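Local coordinates for protein predicted DNA-binding transcriptional regulator (PDB 7DWN) that probably binds regulatory DNA and controls transcription as a tetrameric regulator of the LysR family, at residues 37-40 with 41-45; 150-153 with 154-157; 258-261 with 262-265. All coordinates share one frame; numbering follows the deposited sequence.

Interaction 1: 37-40 with 41-45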
loop_
_atom_site.group_PDB
_atom_site.type_symbol
_atom_site.label_atom_id
_atom_site.label_comp_id
_atom_site.label_asym_id
_atom_site.label_seq_id
_atom_site.Cartn_x
_atom_site.Cartn_y
_atom_site.Cartn_z
ATOM N N ARG A 37 -25.867 -26.882 -4.746
ATOM C CA ARG A 37 -24.980 -25.777 -5.105
ATOM C C ARG A 37 -23.628 -25.912 -4.414
ATOM O O ARG A 37 -22.576 -25.719 -5.041
ATOM C CB ARG A 37 -25.634 -24.437 -4.759
ATOM C CG ARG A 37 -26.683 -23.971 -5.765
ATOM C CD ARG A 37 -27.774 -23.149 -5.091
ATOM N NE ARG A 37 -27.292 -21.869 -4.578
ATOM C CZ ARG A 37 -27.710 -20.683 -5.012
ATOM N NH1 ARG A 37 -28.627 -20.606 -5.967
ATOM N NH2 ARG A 37 -27.219 -19.571 -4.483
ATOM N N ILE A 38 -23.635 -26.250 -3.121
ATOM C CA ILE A 38 -22.375 -26.453 -2.407
ATOM C C ILE A 38 -21.604 -27.623 -3.008
ATOM O O ILE A 38 -20.374 -27.576 -3.147
ATOM C CB ILE A 38 -22.633 -26.655 -0.902
ATOM C CG1 ILE A 38 -23.252 -25.396 -0.289
ATOM C CG2 ILE A 38 -21.340 -27.006 -0.182
ATOM C CD1 ILE A 38 -22.330 -24.195 -0.299
ATOM N N ARG A 39 -22.317 -28.688 -3.389
ATOM C CA ARG A 39 -21.659 -29.844 -3.989
ATOM C C ARG A 39 -21.030 -29.488 -5.331
ATOM O O ARG A 39 -19.932 -29.955 -5.656
ATOM C CB ARG A 39 -22.665 -30.984 -4.152
ATOM C CG ARG A 39 -22.065 -32.297 -4.627
ATOM C CD ARG A 39 -21.064 -32.840 -3.623
ATOM N NE ARG A 39 -20.527 -34.132 -4.040
ATOM C CZ ARG A 39 -20.939 -35.302 -3.563
ATOM N NH1 ARG A 39 -21.893 -35.348 -2.644
ATOM N NH2 ARG A 39 -20.394 -36.427 -4.003
ATOM N N LEU A 40 -21.715 -28.663 -6.126
ATOM C CA LEU A 40 -21.154 -28.221 -7.398
ATOM C C LEU A 40 -19.919 -27.357 -7.181
ATOM O O LEU A 40 -18.933 -27.472 -7.919
ATOM C CB LEU A 40 -22.208 -27.457 -8.201
ATOM C CG LEU A 40 -23.371 -28.270 -8.774
ATOM C CD1 LEU A 40 -24.392 -27.356 -9.431
ATOM C CD2 LEU A 40 -22.858 -29.300 -9.765
ATOM N N LEU A 41 -19.956 -26.480 -6.174
ATOM C CA LEU A 41 -18.766 -25.704 -5.836
ATOM C C LEU A 41 -17.602 -26.615 -5.463
ATOM O O LEU A 41 -16.462 -26.390 -5.888
ATOM C CB LEU A 41 -19.072 -24.735 -4.695
ATOM C CG LEU A 41 -17.878 -23.919 -4.197
ATOM C CD1 LEU A 41 -17.324 -23.040 -5.310
ATOM C CD2 LEU A 41 -18.258 -23.084 -2.985
ATOM N N GLU A 42 -17.873 -27.655 -4.668
ATOM C CA GLU A 42 -16.817 -28.584 -4.278
ATOM C C GLU A 42 -16.275 -29.347 -5.482
ATOM O O GLU A 42 -15.068 -29.604 -5.573
ATOM C CB GLU A 42 -17.335 -29.553 -3.218
ATOM C CG GLU A 42 -17.600 -28.911 -1.869
ATOM C CD GLU A 42 -18.239 -29.874 -0.891
ATOM O OE1 GLU A 42 -19.098 -30.671 -1.323
ATOM O OE2 GLU A 42 -17.879 -29.841 0.304
ATOM N N ASP A 43 -17.155 -29.727 -6.412
ATOM C CA ASP A 43 -16.710 -30.401 -7.627
ATOM C C ASP A 43 -15.855 -29.486 -8.494
ATOM O O ASP A 43 -14.912 -29.952 -9.144
ATOM C CB ASP A 43 -17.912 -30.907 -8.425
ATOM C CG ASP A 43 -18.572 -32.111 -7.787
ATOM O OD1 ASP A 43 -18.047 -32.608 -6.767
ATOM O OD2 ASP A 43 -19.614 -32.564 -8.307
ATOM N N THR A 44 -16.167 -28.188 -8.516
ATOM C CA THR A 44 -15.397 -27.260 -9.337
ATOM C C THR A 44 -14.037 -26.955 -8.716
ATOM O O THR A 44 -13.027 -26.909 -9.429
ATOM C CB THR A 44 -16.185 -25.969 -9.558
ATOM O OG1 THR A 44 -17.534 -26.290 -9.919
ATOM C CG2 THR A 44 -15.557 -25.155 -10.678
ATOM N N VAL A 45 -13.983 -26.746 -7.397
ATOM C CA VAL A 45 -12.697 -26.498 -6.743
ATOM C C VAL A 45 -11.900 -27.771 -6.517
ATOM O O VAL A 45 -10.710 -27.693 -6.187
ATOM C CB VAL A 45 -12.870 -25.776 -5.394
ATOM C CG1 VAL A 45 -13.599 -24.456 -5.589
ATOM C CG2 VAL A 45 -13.608 -26.665 -4.407
#

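Interaction 2: 150-153 with 154-157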
loop_
_atom_site.group_PDB
_atom_site.type_symbol
_atom_site.label_atom_id
_atom_site.label_comp_id
_atom_site.label_asym_id
_atom_site.label_seq_id
_atom_site.Cartn_x
_atom_site.Cartn_y
_atom_site.Cartn_z
ATOM N N ASP A 150 -1.874 25.842 -14.821
ATOM C CA ASP A 150 -0.520 25.624 -15.318
ATOM C C ASP A 150 0.301 24.807 -14.331
ATOM O O ASP A 150 0.466 25.195 -13.172
ATOM C CB ASP A 150 0.152 26.977 -15.579
ATOM C CG ASP A 150 1.491 26.845 -16.288
ATOM O OD1 ASP A 150 1.756 25.781 -16.888
ATOM O OD2 ASP A 150 2.285 27.808 -16.243
ATOM N N ASP A 151 0.815 23.670 -14.797
ATOM C CA ASP A 151 1.577 22.751 -13.959
ATOM C C ASP A 151 2.787 22.265 -14.742
ATOM O O ASP A 151 2.635 21.732 -15.845
ATOM C CB ASP A 151 0.713 21.568 -13.512
ATOM C CG ASP A 151 1.465 20.595 -12.629
ATOM O OD1 ASP A 151 1.661 20.898 -11.432
ATOM O OD2 ASP A 151 1.862 19.525 -13.133
ATOM N N ASP A 152 3.980 22.438 -14.165
ATOM C CA ASP A 152 5.213 22.085 -14.864
ATOM C C ASP A 152 5.304 20.599 -15.189
ATOM O O ASP A 152 6.029 20.225 -16.116
ATOM C CB ASP A 152 6.429 22.507 -14.034
ATOM C CG ASP A 152 6.584 24.014 -13.949
ATOM O OD1 ASP A 152 6.072 24.716 -14.846
ATOM O OD2 ASP A 152 7.221 24.497 -12.988
ATOM N N ILE A 153 4.595 19.746 -14.455
ATOM C CA ILE A 153 4.636 18.309 -14.705
ATOM C C ILE A 153 3.585 17.893 -15.724
ATOM O O ILE A 153 3.880 17.177 -16.684
ATOM C CB ILE A 153 4.471 17.531 -13.379
ATOM C CG1 ILE A 153 5.669 17.768 -12.454
ATOM C CG2 ILE A 153 4.284 16.043 -13.645
ATOM C CD1 ILE A 153 5.492 18.930 -11.491
ATOM N N LEU A 154 2.342 18.342 -15.533
ATOM C CA LEU A 154 1.252 17.942 -16.415
ATOM C C LEU A 154 1.366 18.553 -17.806
ATOM O O LEU A 154 0.794 18.006 -18.755
ATOM C CB LEU A 154 -0.090 18.323 -15.789
ATOM C CG LEU A 154 -0.502 17.500 -14.568
ATOM C CD1 LEU A 154 -1.603 18.208 -13.801
ATOM C CD2 LEU A 154 -0.950 16.112 -14.996
ATOM N N ARG A 155 2.093 19.660 -17.951
ATOM C CA ARG A 155 2.208 20.324 -19.244
ATOM C C ARG A 155 3.181 19.622 -20.185
ATOM O O ARG A 155 3.115 19.844 -21.400
ATOM C CB ARG A 155 2.640 21.777 -19.040
ATOM C CG ARG A 155 2.318 22.705 -20.197
ATOM C CD ARG A 155 2.831 24.113 -19.933
ATOM N NE ARG A 155 4.267 24.135 -19.658
ATOM C CZ ARG A 155 4.800 24.386 -18.466
ATOM N NH1 ARG A 155 4.019 24.651 -17.428
ATOM N NH2 ARG A 155 6.118 24.383 -18.312
ATOM N N LEU A 156 4.062 18.779 -19.662
ATOM C CA LEU A 156 5.126 18.143 -20.422
ATOM C C LEU A 156 4.841 16.661 -20.636
ATOM O O LEU A 156 3.957 16.087 -19.991
ATOM C CB LEU A 156 6.465 18.307 -19.688
ATOM C CG LEU A 156 6.984 19.736 -19.530
ATOM C CD1 LEU A 156 8.278 19.749 -18.735
ATOM C CD2 LEU A 156 7.184 20.379 -20.890
ATOM N N PRO A 157 5.559 16.011 -21.551
ATOM C CA PRO A 157 5.482 14.549 -21.661
ATOM C C PRO A 157 5.787 13.890 -20.328
ATOM O O PRO A 157 6.551 14.436 -19.517
ATOM C CB PRO A 157 6.551 14.211 -22.714
ATOM C CG PRO A 157 7.334 15.481 -22.927
ATOM C CD PRO A 157 6.377 16.586 -22.631
#

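Interaction 3: 258-261 with 262-265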
loop_
_atom_site.group_PDB
_atom_site.type_symbol
_atom_site.label_atom_id
_atom_site.label_comp_id
_atom_site.label_asym_id
_atom_site.label_seq_id
_atom_site.Cartn_x
_atom_site.Cartn_y
_atom_site.Cartn_z
ATOM N N GLY A 258 -5.841 47.670 -8.174
ATOM C CA GLY A 258 -4.403 47.586 -8.274
ATOM C C GLY A 258 -3.850 48.263 -9.518
ATOM O O GLY A 258 -4.566 48.615 -10.451
ATOM N N GLU A 259 -2.536 48.457 -9.497
ATOM C CA GLU A 259 -1.807 48.857 -10.688
ATOM C C GLU A 259 -1.810 47.709 -11.696
ATOM O O GLU A 259 -2.050 46.548 -11.352
ATOM C CB GLU A 259 -0.377 49.254 -10.312
ATOM C CG GLU A 259 0.425 49.947 -11.400
ATOM C CD GLU A 259 1.774 50.422 -10.897
ATOM O OE1 GLU A 259 1.990 50.401 -9.667
ATOM O OE2 GLU A 259 2.619 50.813 -11.729
ATOM N N GLN A 260 -1.560 48.045 -12.964
ATOM C CA GLN A 260 -1.513 47.011 -13.993
ATOM C C GLN A 260 -0.429 45.983 -13.699
ATOM O O GLN A 260 -0.575 44.806 -14.051
ATOM C CB GLN A 260 -1.293 47.642 -15.368
ATOM C CG GLN A 260 -1.449 46.670 -16.530
ATOM C CD GLN A 260 -2.877 46.189 -16.706
ATOM O OE1 GLN A 260 -3.829 46.933 -16.467
ATOM N NE2 GLN A 260 -3.034 44.938 -17.128
ATOM N N SER A 261 0.658 46.400 -13.044
ATOM C CA SER A 261 1.697 45.460 -12.644
ATOM C C SER A 261 1.233 44.519 -11.539
ATOM O O SER A 261 1.886 43.498 -11.299
ATOM C CB SER A 261 2.946 46.220 -12.197
ATOM O OG SER A 261 2.633 47.157 -11.181
ATOM N N LEU A 262 0.128 44.839 -10.861
ATOM C CA LEU A 262 -0.435 43.933 -9.867
ATOM C C LEU A 262 -1.325 42.866 -10.490
ATOM O O LEU A 262 -1.560 41.831 -9.858
ATOM C CB LEU A 262 -1.225 44.716 -8.816
ATOM C CG LEU A 262 -0.425 45.681 -7.937
ATOM C CD1 LEU A 262 -1.317 46.316 -6.883
ATOM C CD2 LEU A 262 0.752 44.969 -7.289
ATOM N N ARG A 263 -1.825 43.096 -11.702
ATOM C CA ARG A 263 -2.593 42.079 -12.413
ATOM C C ARG A 263 -1.654 40.969 -12.869
ATOM O O ARG A 263 -0.703 41.223 -13.615
ATOM C CB ARG A 263 -3.317 42.703 -13.604
ATOM C CG ARG A 263 -4.278 43.828 -13.242
ATOM C CD ARG A 263 -4.974 44.371 -14.482
ATOM N NE ARG A 263 -6.068 45.287 -14.164
ATOM C CZ ARG A 263 -5.948 46.610 -14.111
ATOM N NH1 ARG A 263 -4.777 47.182 -14.351
ATOM N NH2 ARG A 263 -6.998 47.365 -13.818
ATOM N N LEU A 264 -1.914 39.738 -12.426
ATOM C CA LEU A 264 -0.937 38.671 -12.622
ATOM C C LEU A 264 -1.421 37.672 -13.659
ATOM O O LEU A 264 -2.558 37.201 -13.561
ATOM C CB LEU A 264 -0.670 37.953 -11.298
ATOM C CG LEU A 264 -0.206 38.854 -10.155
ATOM C CD1 LEU A 264 -0.415 38.161 -8.822
ATOM C CD2 LEU A 264 1.252 39.238 -10.341
ATOM N N PRO A 265 -0.611 37.303 -14.647
ATOM C CA PRO A 265 -1.076 36.325 -15.639
ATOM C C PRO A 265 -1.174 34.925 -15.051
ATOM O O PRO A 265 -0.346 34.511 -14.237
ATOM C CB PRO A 265 -0.008 36.400 -16.737
ATOM C CG PRO A 265 1.218 36.848 -16.027
ATOM C CD PRO A 265 0.747 37.790 -14.948
#

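Interaction 1: 37-40 with 41-45
Glu-42 lays its side chain back over the preceding helical turn, its CG packing on Ile-38 O at 3.3 Å and its carboxylate lying beside Ile-38 CG2. The chain runs extended beyond CG (chi2 174°), which carries Glu-42 OE1 past the side of Arg-39, 3.7 Å from Arg-39 CD. There it meets the aliphatic part of the arginine, the two side chains crossing at about a right angle. The carboxylate finds its strong partners further along the chain, with OE1 in a salt bridge to Arg-52 and OE2 accepting from Leu-49 N. Arg-39 bends at chi2 and turns the edge of its guanidinium to Asp-43, one helical turn on. The salt bridge is long, Arg-39 NE standing 4.0 Å from Asp-43 OD1, with the carboxylate nearly perpendicular to the guanidinium plane. Thr-44 makes the closer polar contact: its OG1, anti to its own carbonyl carbon, reaches back to Leu-40 O at 2.7 Å. The amide Thr-44 N binds that same oxygen, Leu-40 O, at 2.9 Å from the other face of the carbonyl plane, so two donors hold it. Helical i to i+4 bonds continue the ladder, as with Glu-42 N to Ile-38 O at 2.9 Å. All this lies in the last turns of helix 31-45, consistent with the recognition helix of the LysR helix-turn-helix. Leu-41 touches Phe-11 of helix 5-17 and Phe-66 of helix 61-83, Arg-37 pairs with Asp-10 of helix 5-17, and Glu-42 reaches the segment leading into strand 50-51.

Interaction 2: 150-153 with 154-157
A type I beta turn from Ile-153 to Leu-156 lies in the loop leaving strand 145-149, and the aspartates just before it grip its backbone and its arginine. Asp-151 OD2 accepts from Leu-154 N at 2.7 Å through its anti lone pair, while a weaker bond from Ile-153 N reaches the same oxygen. With CG anti to the backbone N (chi1 -180°), the Asp-151 carboxylate swings forward to these amides, and OD2 also rests on Leu-154 CG. Its backbone takes part too: Asp-151 O accepts from Arg-155 N at 3.0 Å. The turn itself is closed by a weak bond, Leu-156 N to Ile-153 O at 3.4 Å. In the LysR substrate-binding domain this loop links strand 145-149 to strand 160-174, with Leu-154 tucked against Leu-138 of helix 134-140 and Tyr-271 of strand 264-272. On the side of the arginine, NH1 of Arg-155 joins two carboxylates in a salt-bridge network. Arg-155 NH1 meets Asp-150 OD1 at 2.6 Å on the syn side of that carboxylate oxygen, some 20° out of the carboxylate plane. Asp-152 OD1 stands 3.3 Å from Arg-155 NH1, in the guanidinium plane, its own carboxylate turned 85° against that plane.

Interaction 3: 258-261 with 262-265
Glu-259 O is gripped by two successive amides: Leu-262 N at 2.8 Å, and Arg-263 N by a weak bond at 3.5 Å. The first donor stands well above the carbonyl plane, 61° out of it, so the tight turn takes the bond without aiming at a lone pair. Arg-263 N also donates to Gln-260 O at 3.2 Å, again from above the plane of that carbonyl. One amide thus divides itself between two consecutive carbonyls as the chain coils before it straightens into strand 264-272. Leu-262 lies over the start of the coil, its CB against Glu-259 O and its CD1 packed on Gly-258 CA at 3.6 Å, close over a residue that has no side chain. On another side of the turn the Arg-263 chain, extended from CG to NE (chi2 -179°, chi3 170°), runs back across Gln-260 at about a right angle, and Arg-263 CD passes close to the Gln-260 amide. The modelled approach of the two polar ends is too close to be sound, and their exact placement remains doubtful. Leu-262 is buried against Ile-209 of helix 201-209 and Phe-185, while its carbonyl accepts from Trp-239 NE1; Arg-263 lies against Glu-168 and Leu-170 of strand 160-174. Within the substrate-binding domain, then, the bend between strands 254-256 and 264-272 pairs a leucine packed into apolar neighbours with backbone bonds whose two stronger donors lie well out of the carbonyl planes, and its polar side chains add packing more clearly than directed bonds.

From the N terminus the chain first meets interaction 1, which closes no loop but binds successive turns at the end of helix 31-45 in the DNA-binding region. Interaction 2 follows in the substrate-binding domain, closing the turn between strands 145-149 and 160-174; its centre lies about 54 Å from that of interaction 1. Interaction 3 comes last, folding the bend that leads from strand 254-256 into strand 264-272. The three lie in series, none nested or crossing. Interactions 2 and 3 do not touch, their nearest atoms being about 7 Å apart, but strand 264-272 connects them: it starts within 262-265 and runs on beside 150-153.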